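Local coordinates for protein alginate lyase, family PL7 (PDB 3ZPY) that probably cleaves the glycosidic linkages of alginate by beta-elimination, through this catalytic domain of a longer family PL7 lyase, at residues 122-127 and 184-189; 162-165 and 170-173; 191-196 and 201-206; 215-220 and 243-248. One frame throughout, in Å; residues are numbered along the deposited sequence. Where two conformers were deposited one is given.

Interaction 1 of 4, residues 122-127 and 184-189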
loop_
_atom_site.group_PDB
_atom_site.type_symbol
_atom_site.label_atom_id
_atom_site.label_comp_id
_atom_site.label_asym_id
_atom_site.label_seq_id
_atom_site.Cartn_x
_atom_site.Cartn_y
_atom_site.Cartn_z
ATOM N N GLY A 122 -0.091 -0.133 3.529
ATOM C CA GLY A 122 1.246 -0.723 3.506
ATOM C C GLY A 122 1.049 -2.223 3.381
ATOM O O GLY A 122 0.016 -2.761 3.805
ATOM N N GLN A 123 2.037 -2.870 2.776
ATOM C CA GLN A 123 1.964 -4.299 2.496
ATOM C C GLN A 123 3.314 -4.974 2.547
ATOM O O GLN A 123 4.329 -4.318 2.294
ATOM C CB GLN A 123 1.453 -4.630 1.088
ATOM C CG GLN A 123 0.158 -4.023 0.576
ATOM C CD GLN A 123 0.155 -4.232 -0.957
ATOM O OE1 GLN A 123 0.049 -3.253 -1.704
ATOM N NE2 GLN A 123 0.353 -5.425 -1.396
ATOM N N ILE A 124 3.272 -6.324 2.787
ATOM C CA ILE A 124 4.296 -7.184 2.299
ATOM C C ILE A 124 3.665 -8.088 1.223
ATOM O O ILE A 124 2.615 -8.709 1.462
ATOM C CB ILE A 124 4.880 -8.119 3.427
ATOM C CG1 ILE A 124 5.487 -7.237 4.533
ATOM C CG2 ILE A 124 5.941 -9.112 2.867
ATOM C CD1 ILE A 124 5.695 -7.968 5.855
ATOM N N HIS A 125 4.332 -8.148 0.065
ATOM C CA HIS A 125 3.893 -9.032 -0.997
ATOM C C HIS A 125 4.865 -10.162 -1.170
ATOM O O HIS A 125 6.087 -9.929 -1.207
ATOM C CB HIS A 125 3.648 -8.213 -2.291
ATOM C CG HIS A 125 2.907 -9.006 -3.334
ATOM N ND1 HIS A 125 1.536 -9.163 -3.338
ATOM C CD2 HIS A 125 3.366 -9.772 -4.357
ATOM C CE1 HIS A 125 1.179 -9.944 -4.366
ATOM N NE2 HIS A 125 2.298 -10.329 -4.988
ATOM N N GLY A 126 4.336 -11.386 -1.398
ATOM C CA GLY A 126 5.203 -12.534 -1.601
ATOM C C GLY A 126 5.038 -13.139 -2.981
ATOM O O GLY A 126 4.459 -12.520 -3.868
ATOM N N PRO A 127 5.610 -14.321 -3.195
ATOM C CA PRO A 127 5.547 -14.974 -4.481
ATOM C C PRO A 127 4.118 -15.442 -4.814
ATOM O O PRO A 127 3.346 -15.871 -3.904
ATOM C CB PRO A 127 6.499 -16.203 -4.317
ATOM C CG PRO A 127 6.365 -16.516 -2.811
ATOM C CD PRO A 127 6.309 -15.121 -2.163
ATOM N N CYS A 184 4.378 3.976 11.734
ATOM C CA CYS A 184 4.129 2.534 11.526
ATOM C C CYS A 184 5.455 1.846 11.349
ATOM O O CYS A 184 6.392 2.409 10.752
ATOM C CB CYS A 184 3.320 2.317 10.235
ATOM S SG CYS A 184 1.759 3.186 10.167
ATOM N N LYS A 185 5.567 0.623 11.884
ATOM C CA LYS A 185 6.761 -0.193 11.712
ATOM C C LYS A 185 6.271 -1.603 11.398
ATOM O O LYS A 185 5.659 -2.240 12.267
ATOM C CB LYS A 185 7.629 -0.120 12.971
ATOM C CG LYS A 185 8.938 -0.921 12.853
ATOM C CD LYS A 185 9.921 -0.644 13.981
ATOM C CE LYS A 185 9.467 -1.069 15.328
ATOM N NZ LYS A 185 10.541 -1.120 16.386
ATOM N N LEU A 186 6.573 -2.090 10.206
ATOM C CA LEU A 186 6.125 -3.432 9.725
ATOM C C LEU A 186 7.375 -4.281 9.611
ATOM O O LEU A 186 8.339 -3.917 8.912
ATOM C CB LEU A 186 5.444 -3.209 8.400
ATOM C CG LEU A 186 4.804 -4.458 7.799
ATOM C CD1 LEU A 186 3.737 -5.015 8.725
ATOM C CD2 LEU A 186 4.240 -4.111 6.412
ATOM N N VAL A 187 7.401 -5.376 10.361
ATOM C CA VAL A 187 8.611 -6.212 10.501
ATOM C C VAL A 187 8.224 -7.607 10.032
ATOM O O VAL A 187 7.209 -8.136 10.439
ATOM C CB VAL A 187 9.130 -6.235 11.917
ATOM C CG1 VAL A 187 10.436 -7.041 11.961
ATOM C CG2 VAL A 187 9.462 -4.777 12.435
ATOM N N TYR A 188 9.133 -8.229 9.296
ATOM C CA TYR A 188 9.048 -9.656 8.956
ATOM C C TYR A 188 10.394 -10.223 9.383
ATOM O O TYR A 188 11.423 -9.855 8.817
ATOM C CB TYR A 188 8.851 -9.815 7.406
ATOM C CG TYR A 188 8.273 -11.147 6.947
ATOM C CD1 TYR A 188 8.005 -12.238 7.819
ATOM C CD2 TYR A 188 7.899 -11.281 5.617
ATOM C CE1 TYR A 188 7.474 -13.476 7.320
ATOM C CE2 TYR A 188 7.339 -12.497 5.097
ATOM C CZ TYR A 188 7.099 -13.556 5.972
ATOM O OH TYR A 188 6.553 -14.752 5.408
ATOM N N SER A 189 10.351 -11.089 10.418
ATOM C CA SER A 189 11.588 -11.595 11.042
ATOM C C SER A 189 11.261 -12.845 11.755
ATOM O O SER A 189 10.217 -12.944 12.426
ATOM C CB SER A 189 12.164 -10.539 12.037
ATOM O OG SER A 189 13.396 -11.033 12.583
#
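The Y188 ring is the flat group of this contact, and I124 comes at it obliquely: I124 CD1 and CG2 each lie 4.0 Å from ring atom Y188 CD2. CD1 also meets the root of the ring, 4.0 Å from Y188 CB. The other branch of the contact is aliphatic. L186 turns its CD2 methyl to I124 CG1 at 3.9 Å, and the same methyl brushes the carbonyl carbon of Q123, with L186 CD2 to Q123 C at 4.1 Å. Because I124 CG1 stands anti to its carbonyl carbon (chi1 -61°), it carries CD1 into the notch between L186 and Y188, while CG2 leans on the Y188 ring. An alanine at I124 is likely to open a gap between the L186 methyl and the Y188 ring, both of which would lose their apolar mate. I124 is the middle residue of a Q-I-H sequence, as in other PL7 lyases; its CB points into the sheet interface, whereas that of Q123 points away. The two strands run nearly parallel (13°), their axes 8.9 Å apart, as layers of a beta-sandwich rather than as hydrogen-bonded partners. Strands 138-146 and 216-219 flank 122-125 in its sheet, with V139 and F217 joining the packing; W101 of strand 96-107 covers L186, and M207, L212 and N215 touch Y188.

Interaction 2 of 4, residues 162-165 and 170-173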
loop_
_atom_site.group_PDB
_atom_site.type_symbol
_atom_site.label_atom_id
_atom_site.label_comp_id
_atom_site.label_asym_id
_atom_site.label_seq_id
_atom_site.Cartn_x
_atom_site.Cartn_y
_atom_site.Cartn_z
ATOM N N TYR A 162 -2.289 -13.024 3.460
ATOM C CA TYR A 162 -2.181 -14.472 3.753
ATOM C C TYR A 162 -2.105 -14.752 5.272
ATOM O O TYR A 162 -2.782 -15.616 5.796
ATOM C CB TYR A 162 -0.936 -15.013 3.073
ATOM C CG TYR A 162 -0.776 -16.450 3.215
ATOM C CD1 TYR A 162 -0.481 -17.056 4.464
ATOM C CD2 TYR A 162 -1.079 -17.267 2.130
ATOM C CE1 TYR A 162 -0.387 -18.431 4.583
ATOM C CE2 TYR A 162 -0.991 -18.665 2.230
ATOM C CZ TYR A 162 -0.631 -19.246 3.487
ATOM O OH TYR A 162 -0.584 -20.605 3.665
ATOM N N VAL A 163 -1.369 -13.876 5.974
ATOM C CA VAL A 163 -1.015 -14.167 7.347
ATOM C C VAL A 163 -2.269 -14.213 8.274
ATOM O O VAL A 163 -2.254 -14.923 9.261
ATOM C CB VAL A 163 0.033 -13.134 7.902
ATOM C CG1 VAL A 163 -0.577 -11.741 8.073
ATOM C CG2 VAL A 163 0.687 -13.697 9.171
ATOM N N THR A 164 -3.343 -13.535 7.884
ATOM C CA THR A 164 -4.632 -13.639 8.599
ATOM C C THR A 164 -5.620 -14.439 7.754
ATOM O O THR A 164 -6.265 -15.359 8.287
ATOM C CB THR A 164 -5.187 -12.289 9.049
ATOM O OG1 THR A 164 -5.330 -11.467 7.908
ATOM C CG2 THR A 164 -4.360 -11.667 10.129
ATOM N N GLU A 165 -5.818 -14.036 6.497
ATOM C CA GLU A 165 -6.897 -14.702 5.725
ATOM C C GLU A 165 -6.781 -16.210 5.588
ATOM O O GLU A 165 -7.806 -16.876 5.433
ATOM C CB GLU A 165 -6.982 -14.026 4.359
ATOM C CG GLU A 165 -7.392 -12.577 4.360
ATOM C CD GLU A 165 -7.345 -12.063 2.939
ATOM O OE1 GLU A 165 -7.569 -12.801 1.929
ATOM O OE2 GLU A 165 -7.172 -10.891 2.778
ATOM N N SER A 170 -9.329 -12.563 8.612
ATOM C CA SER A 170 -8.801 -11.193 8.820
ATOM C C SER A 170 -9.068 -10.738 10.266
ATOM O O SER A 170 -10.034 -11.179 10.913
ATOM C CB SER A 170 -9.489 -10.299 7.802
ATOM O OG SER A 170 -10.902 -10.263 8.056
ATOM N N GLN A 171 -8.265 -9.801 10.745
ATOM C CA GLN A 171 -8.384 -9.342 12.166
ATOM C C GLN A 171 -8.553 -7.826 12.122
ATOM O O GLN A 171 -7.972 -7.100 11.293
ATOM C CB GLN A 171 -7.144 -9.673 12.971
ATOM C CG GLN A 171 -7.015 -11.178 13.138
ATOM C CD GLN A 171 -5.832 -11.604 13.976
ATOM O OE1 GLN A 171 -5.423 -10.865 14.855
ATOM N NE2 GLN A 171 -5.311 -12.774 13.741
ATOM N N THR A 172 -9.418 -7.330 13.001
ATOM C CA THR A 172 -9.673 -5.899 13.099
ATOM C C THR A 172 -9.449 -5.408 14.545
ATOM O O THR A 172 -9.598 -6.133 15.506
ATOM C CB THR A 172 -11.106 -5.489 12.674
ATOM O OG1 THR A 172 -12.062 -6.155 13.531
ATOM C CG2 THR A 172 -11.355 -5.837 11.190
ATOM N N PHE A 173 -9.146 -4.125 14.616
ATOM C CA PHE A 173 -8.772 -3.466 15.873
ATOM C C PHE A 173 -9.399 -2.091 15.928
ATOM O O PHE A 173 -9.179 -1.253 15.023
ATOM C CB PHE A 173 -7.232 -3.390 16.012
ATOM C CG PHE A 173 -6.585 -4.718 15.872
ATOM C CD1 PHE A 173 -6.393 -5.502 17.007
ATOM C CD2 PHE A 173 -6.121 -5.234 14.608
ATOM C CE1 PHE A 173 -5.896 -6.818 16.902
ATOM C CE2 PHE A 173 -5.656 -6.533 14.514
ATOM C CZ PHE A 173 -5.429 -7.301 15.672
#
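T164, on a single helical turn, packs against S170 and Q171 where the chain enters strand 171-177; the short helix and the loop after it form the connection between the neighbouring antiparallel strands 154-160 and 171-177 of the beta jelly roll. The tight part is all T164, a buried residue. Its CB lies 3.8 Å from S170 CA, and the CA atoms of T164 and S170 are 4.8 Å apart, so the loop closes back on the end of the helix almost backbone to backbone. The methyl does the rest: with CG2 anti to the carbonyl carbon and OG1 between N and C (chi1 58°), CG2 is set against Q171, whose extended chain runs obliquely past it. T164 CG2 is 3.9 Å from Q171 NE2 and 4.0 Å from Q171 CG, so the methyl lies along the chain from CG to the amide. F203 of strand 200-206 touches both residues.

The other side is loose. E165 and S170 are exposed, and they approach through backbone atoms, E165 CA to S170 N at 4.3 Å, while the S170 side chain touches K158 and S160 of strand 154-160. The E165 carboxylate belongs to other partners: OE2 makes a salt bridge with R141 and accepts a hydrogen bond from G161 N, which ties the helical turn down at its start. T164 OG1 is likewise spoken for, bonded to I159 O, so its approach to the serine is plain van der Waals contact, with T164 OG1 3.6 Å from S170 CA.

Interaction 3 of 4, residues 191-196 and 201-206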
loop_
_atom_site.group_PDB
_atom_site.type_symbol
_atom_site.label_atom_id
_atom_site.label_comp_id
_atom_site.label_asym_id
_atom_site.label_seq_id
_atom_site.Cartn_x
_atom_site.Cartn_y
_atom_site.Cartn_z
ATOM N N GLY A 191 10.096 -15.522 10.679
ATOM C CA GLY A 191 8.913 -15.974 10.105
ATOM C C GLY A 191 7.652 -15.342 10.702
ATOM O O GLY A 191 6.575 -15.701 10.349
ATOM N N TYR A 192 7.774 -14.346 11.575
ATOM C CA TYR A 192 6.644 -13.588 12.087
ATOM C C TYR A 192 6.449 -12.287 11.306
ATOM O O TYR A 192 7.421 -11.579 11.020
ATOM C CB TYR A 192 6.865 -13.155 13.548
ATOM C CG TYR A 192 6.732 -14.306 14.541
ATOM C CD1 TYR A 192 7.799 -15.241 14.728
ATOM C CD2 TYR A 192 5.611 -14.388 15.361
ATOM C CE1 TYR A 192 7.677 -16.270 15.682
ATOM C CE2 TYR A 192 5.482 -15.489 16.263
ATOM C CZ TYR A 192 6.512 -16.336 16.440
ATOM O OH TYR A 192 6.491 -17.433 17.343
ATOM N N VAL A 193 5.177 -11.951 10.996
ATOM C CA VAL A 193 4.778 -10.642 10.431
ATOM C C VAL A 193 4.214 -9.840 11.571
ATOM O O VAL A 193 3.406 -10.314 12.369
ATOM C CB VAL A 193 3.693 -10.870 9.375
ATOM C CG1 VAL A 193 3.162 -9.545 8.904
ATOM C CG2 VAL A 193 4.317 -11.676 8.249
ATOM N N GLU A 194 4.698 -8.592 11.695
ATOM C CA GLU A 194 4.325 -7.726 12.837
ATOM C C GLU A 194 4.204 -6.290 12.477
ATOM O O GLU A 194 5.017 -5.769 11.684
ATOM C CB GLU A 194 5.325 -7.903 13.967
ATOM C CG GLU A 194 5.012 -7.101 15.239
ATOM C CD GLU A 194 5.811 -7.609 16.407
ATOM O OE1 GLU A 194 6.839 -8.335 16.186
ATOM O OE2 GLU A 194 5.402 -7.360 17.551
ATOM N N LEU A 195 3.121 -5.692 13.000
ATOM C CA LEU A 195 2.957 -4.219 12.907
ATOM C C LEU A 195 3.019 -3.604 14.236
ATOM O O LEU A 195 2.294 -3.982 15.141
ATOM C CB LEU A 195 1.589 -3.912 12.244
ATOM C CG LEU A 195 1.252 -2.429 12.019
ATOM C CD1 LEU A 195 2.123 -1.744 10.970
ATOM C CD2 LEU A 195 -0.217 -2.310 11.644
ATOM N N PHE A 196 3.834 -2.529 14.322
ATOM C CA PHE A 196 3.832 -1.601 15.440
ATOM C C PHE A 196 3.190 -0.291 14.951
ATOM O O PHE A 196 3.420 0.177 13.816
ATOM C CB PHE A 196 5.270 -1.261 15.923
ATOM C CG PHE A 196 6.065 -2.456 16.474
ATOM C CD1 PHE A 196 6.722 -3.360 15.597
ATOM C CD2 PHE A 196 6.335 -2.550 17.816
ATOM C CE1 PHE A 196 7.394 -4.480 16.131
ATOM C CE2 PHE A 196 7.003 -3.627 18.360
ATOM C CZ PHE A 196 7.555 -4.551 17.513
ATOM N N SER A 201 3.240 -2.811 19.682
ATOM C CA SER A 201 2.898 -3.962 18.791
ATOM C C SER A 201 1.392 -4.168 18.814
ATOM O O SER A 201 0.805 -4.538 19.847
ATOM C CB SER A 201 3.596 -5.213 19.250
ATOM O OG SER A 201 3.159 -6.308 18.491
ATOM N N VAL A 202 0.807 -3.973 17.632
ATOM C CA VAL A 202 -0.667 -4.133 17.548
ATOM C C VAL A 202 -1.138 -5.424 16.847
ATOM O O VAL A 202 -2.281 -5.835 16.963
ATOM C CB VAL A 202 -1.350 -2.897 16.912
ATOM C CG1 VAL A 202 -0.997 -1.641 17.705
ATOM C CG2 VAL A 202 -0.875 -2.693 15.488
ATOM N N PHE A 203 -0.187 -6.062 16.187
ATOM C CA PHE A 203 -0.488 -7.347 15.451
ATOM C C PHE A 203 0.830 -8.084 15.298
ATOM O O PHE A 203 1.784 -7.492 14.785
ATOM C CB PHE A 203 -1.046 -7.044 14.048
ATOM C CG PHE A 203 -1.222 -8.304 13.274
ATOM C CD1 PHE A 203 -2.276 -9.125 13.480
ATOM C CD2 PHE A 203 -0.213 -8.669 12.383
ATOM C CE1 PHE A 203 -2.376 -10.358 12.793
ATOM C CE2 PHE A 203 -0.307 -9.854 11.680
ATOM C CZ PHE A 203 -1.384 -10.693 11.879
ATOM N N ARG A 204 0.846 -9.358 15.629
ATOM C CA ARG A 204 2.044 -10.145 15.407
ATOM C C ARG A 204 1.583 -11.586 15.208
ATOM O O ARG A 204 0.868 -12.121 16.100
ATOM C CB ARG A 204 2.977 -10.042 16.638
ATOM C CG ARG A 204 4.148 -10.995 16.565
ATOM C CD ARG A 204 5.118 -10.791 17.725
ATOM N NE ARG A 204 5.963 -11.970 17.940
ATOM C CZ ARG A 204 7.123 -12.194 17.305
ATOM N NH1 ARG A 204 7.617 -11.263 16.483
ATOM N NH2 ARG A 204 7.819 -13.292 17.598
ATOM N N LYS A 205 2.067 -12.265 14.128
ATOM C CA LYS A 205 1.576 -13.608 13.853
ATOM C C LYS A 205 2.590 -14.309 12.994
ATOM O O LYS A 205 3.134 -13.735 12.050
ATOM C CB LYS A 205 0.207 -13.550 13.144
ATOM C CG LYS A 205 -0.455 -14.941 13.050
ATOM C CD LYS A 205 -1.931 -14.749 12.634
ATOM C CE LYS A 205 -2.695 -16.090 12.513
ATOM N NZ LYS A 205 -2.729 -16.718 13.846
ATOM N N LYS A 206 2.807 -15.595 13.300
ATOM C CA LYS A 206 3.714 -16.439 12.512
ATOM C C LYS A 206 3.081 -16.847 11.172
ATOM O O LYS A 206 1.909 -17.255 11.146
ATOM C CB LYS A 206 4.405 -17.459 13.385
ATOM C CG LYS A 206 5.568 -18.192 12.737
ATOM C CD LYS A 206 5.993 -19.395 13.563
ATOM C CE LYS A 206 7.409 -19.828 13.221
ATOM N NZ LYS A 206 8.363 -18.686 13.255
#
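The Y192 ring fills a slot between two side chains of the opposite strand. R204 lays its guanidinium flat on one face, planes 9° apart, in a cation-pi stack with R204 CZ 3.7 Å from the Y192 ring centroid; K206 presses its CB on the opposite face in a CH-pi contact. E194 fills the next hollow, its chain extended with CG anti to N (chi1 -177°), reaching between R204 and S201. E194 OE1 takes R204 NH1 at 3.0 Å from above the carboxylate plane, a salt bridge, and OE2 takes the S201 hydroxyl on its anti lone pair, S201 OG to E194 OE2 2.6 Å. With a leucine at E194, R204 would probably lose the charge that anchors its guanidinium over the tyrosine, and S201 OG its acceptor. On the other face L195 CD2 nestles against V202 CG2, at 3.9 Å. V202 and F203 both face L195 in a classic beta bulge: L195 O accepts V202 N at 2.9 Å and, weakly, F203 N. The antiparallel hairpin 192-197/200-206 edges its sheet. Strand 182-189 pairs along 192-197, and V193, L195 and F203 pack over helix 162-165 and strands 138-146 and 154-160.

Interaction 4 of 4, residues 215-220 and 243-248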
loop_
_atom_site.group_PDB
_atom_site.type_symbol
_atom_site.label_atom_id
_atom_site.label_comp_id
_atom_site.label_asym_id
_atom_site.label_seq_id
_atom_site.Cartn_x
_atom_site.Cartn_y
_atom_site.Cartn_z
ATOM N N ASN A 215 9.753 -12.018 -0.856
ATOM C CA ASN A 215 8.942 -10.919 -0.329
ATOM C C ASN A 215 9.499 -9.578 -0.742
ATOM O O ASN A 215 10.697 -9.390 -0.965
ATOM C CB ASN A 215 8.861 -10.972 1.194
ATOM C CG ASN A 215 8.307 -12.277 1.695
ATOM O OD1 ASN A 215 7.083 -12.586 1.544
ATOM N ND2 ASN A 215 9.229 -13.131 2.182
ATOM N N TYR A 216 8.589 -8.623 -0.741
ATOM C CA TYR A 216 8.993 -7.213 -0.851
ATOM C C TYR A 216 7.920 -6.304 -0.235
ATOM O O TYR A 216 6.751 -6.717 -0.069
ATOM C CB TYR A 216 9.203 -6.771 -2.292
ATOM C CG TYR A 216 8.051 -6.974 -3.243
ATOM C CD1 TYR A 216 7.849 -8.198 -3.886
ATOM C CD2 TYR A 216 7.149 -5.931 -3.499
ATOM C CE1 TYR A 216 6.805 -8.380 -4.843
ATOM C CE2 TYR A 216 6.120 -6.108 -4.410
ATOM C CZ TYR A 216 5.928 -7.294 -5.044
ATOM O OH TYR A 216 4.905 -7.413 -6.006
ATOM N N PHE A 217 8.355 -5.112 0.199
ATOM C CA PHE A 217 7.408 -4.172 0.738
ATOM C C PHE A 217 6.720 -3.355 -0.382
ATOM O O PHE A 217 7.317 -3.096 -1.435
ATOM C CB PHE A 217 8.148 -3.175 1.637
ATOM C CG PHE A 217 8.584 -3.793 2.934
ATOM C CD1 PHE A 217 7.640 -4.236 3.855
ATOM C CD2 PHE A 217 9.931 -3.910 3.220
ATOM C CE1 PHE A 217 8.070 -4.761 5.083
ATOM C CE2 PHE A 217 10.376 -4.434 4.455
ATOM C CZ PHE A 217 9.427 -4.819 5.383
ATOM N N LYS A 218 5.502 -2.916 -0.049
ATOM C CA LYS A 218 4.806 -1.861 -0.879
ATOM C C LYS A 218 4.220 -0.883 0.078
ATOM O O LYS A 218 3.821 -1.246 1.204
ATOM C CB LYS A 218 3.755 -2.384 -1.837
ATOM C CG LYS A 218 4.167 -3.539 -2.707
ATOM C CD LYS A 218 3.163 -3.746 -3.854
ATOM C CE LYS A 218 3.395 -2.787 -4.960
ATOM N NZ LYS A 218 2.310 -2.529 -5.900
ATOM N N VAL A 219 4.070 0.370 -0.396
ATOM C CA VAL A 219 3.477 1.360 0.514
ATOM C C VAL A 219 2.864 2.459 -0.338
ATOM O O VAL A 219 3.418 2.856 -1.378
ATOM C CB VAL A 219 4.532 1.953 1.519
ATOM C CG1 VAL A 219 5.636 2.748 0.795
ATOM C CG2 VAL A 219 3.933 2.799 2.598
ATOM N N GLY A 220 1.729 2.984 0.116
ATOM C CA GLY A 220 1.021 3.923 -0.768
ATOM C C GLY A 220 -0.485 3.810 -0.457
ATOM O O GLY A 220 -0.937 3.698 0.724
ATOM N N LEU A 243 9.779 7.730 5.405
ATOM C CA LEU A 243 9.766 6.364 4.889
ATOM C C LEU A 243 11.199 5.837 4.886
ATOM O O LEU A 243 12.100 6.466 4.346
ATOM C CB LEU A 243 9.283 6.428 3.428
ATOM C CG LEU A 243 9.302 5.063 2.682
ATOM C CD1 LEU A 243 8.473 3.939 3.290
ATOM C CD2 LEU A 243 8.844 5.295 1.250
ATOM N N SER A 244 11.355 4.630 5.392
ATOM C CA SER A 244 12.596 3.900 5.158
ATOM C C SER A 244 12.377 2.422 5.242
ATOM O O SER A 244 11.477 1.958 5.944
ATOM C CB SER A 244 13.641 4.307 6.185
ATOM O OG SER A 244 13.287 3.836 7.448
ATOM N N VAL A 245 13.212 1.679 4.522
ATOM C CA VAL A 245 13.256 0.223 4.651
ATOM C C VAL A 245 14.665 -0.162 5.157
ATOM O O VAL A 245 15.654 0.421 4.710
ATOM C CB VAL A 245 12.902 -0.474 3.333
ATOM C CG1 VAL A 245 13.315 -1.927 3.393
ATOM C CG2 VAL A 245 11.412 -0.452 3.154
ATOM N N THR A 246 14.683 -1.079 6.134
ATOM C CA THR A 246 15.946 -1.563 6.721
ATOM C C THR A 246 15.966 -3.079 6.607
ATOM O O THR A 246 14.971 -3.763 6.884
ATOM C CB THR A 246 16.054 -1.139 8.182
ATOM O OG1 THR A 246 15.867 0.241 8.258
ATOM C CG2 THR A 246 17.386 -1.526 8.741
ATOM N N HIS A 247 17.110 -3.580 6.197
ATOM C CA HIS A 247 17.373 -5.024 6.149
ATOM C C HIS A 247 18.623 -5.322 6.912
ATOM O O HIS A 247 19.700 -4.679 6.627
ATOM C CB HIS A 247 17.504 -5.556 4.692
ATOM C CG HIS A 247 16.232 -5.375 3.894
ATOM N ND1 HIS A 247 15.158 -6.206 4.122
ATOM C CD2 HIS A 247 15.846 -4.440 2.923
ATOM C CE1 HIS A 247 14.163 -5.889 3.285
ATOM N NE2 HIS A 247 14.560 -4.755 2.578
ATOM N N ASN A 248 18.492 -6.237 7.881
ATOM C CA ASN A 248 19.617 -6.621 8.728
ATOM C C ASN A 248 19.833 -8.117 8.644
ATOM O O ASN A 248 18.832 -8.846 8.457
ATOM C CB ASN A 248 19.368 -6.217 10.203
ATOM C CG ASN A 248 19.153 -4.718 10.393
ATOM O OD1 ASN A 248 20.084 -3.910 10.227
ATOM N ND2 ASN A 248 17.946 -4.347 10.734
ATOM O OXT ASN A 248 21.012 -8.590 8.788
#
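This is face-to-face packing between the two sheets of the beta jelly roll: F217 and V219 of strand 216-219 meet L243, V245 and H247 of the C-terminal strand 235-247 in the other sheet. The strands run antiparallel in direction (171°), but their axes stay 9.9 Å apart, so side chains alone bridge the layers. F217 is the main contributor from its strand. Its CG stands anti to the carbonyl carbon (chi1 -73°), which swings the ring across the interface toward V245 and the C terminus. The valine, in one of its two deposited conformers, meets the CD2/CE2 side of the ring obliquely, with V245 CG2 3.8 Å from F217 CD2. Further along, H247 makes a looser oblique contact, its CE1 4.2 Å from F217 CE2, while its NE2 is hydrogen-bonded to E81 and its ring also meets W90 and H97. W90 touches F217 as well. At the other end V219 and L243 meet through aliphatic side chains, with W15 packed against both and M99 and W101 of strand 96-107 against V219. Here two branched side chains reach toward each other, tip to tip: L243 straddles one valine methyl with both its own, V219 CG1 lying 4.0 Å from L243 CD1 and 4.1 Å from L243 CD2.

Overall arrangement
From the N terminus, strand 117-125 comes first, and interaction 1 closes a long loop from it to 182-189, joining the two sheets. Interaction 2 is nested inside that loop, folding the helical turn 162-165 onto the start of strand 171-177. Interaction 3 follows in series as a hairpin at the sheet edge; 191-196 pairs with 184-189, and F203 packs on T164 and Q171, so it touches interactions 1 and 2. Interaction 4 comes last, with no crossing: 215-220 returns beside 122-127 in one sheet, while 243-248 ends the chain in the other. Interactions 1 and 4 thus form neighbouring parts of one core, about 7 Å between centres.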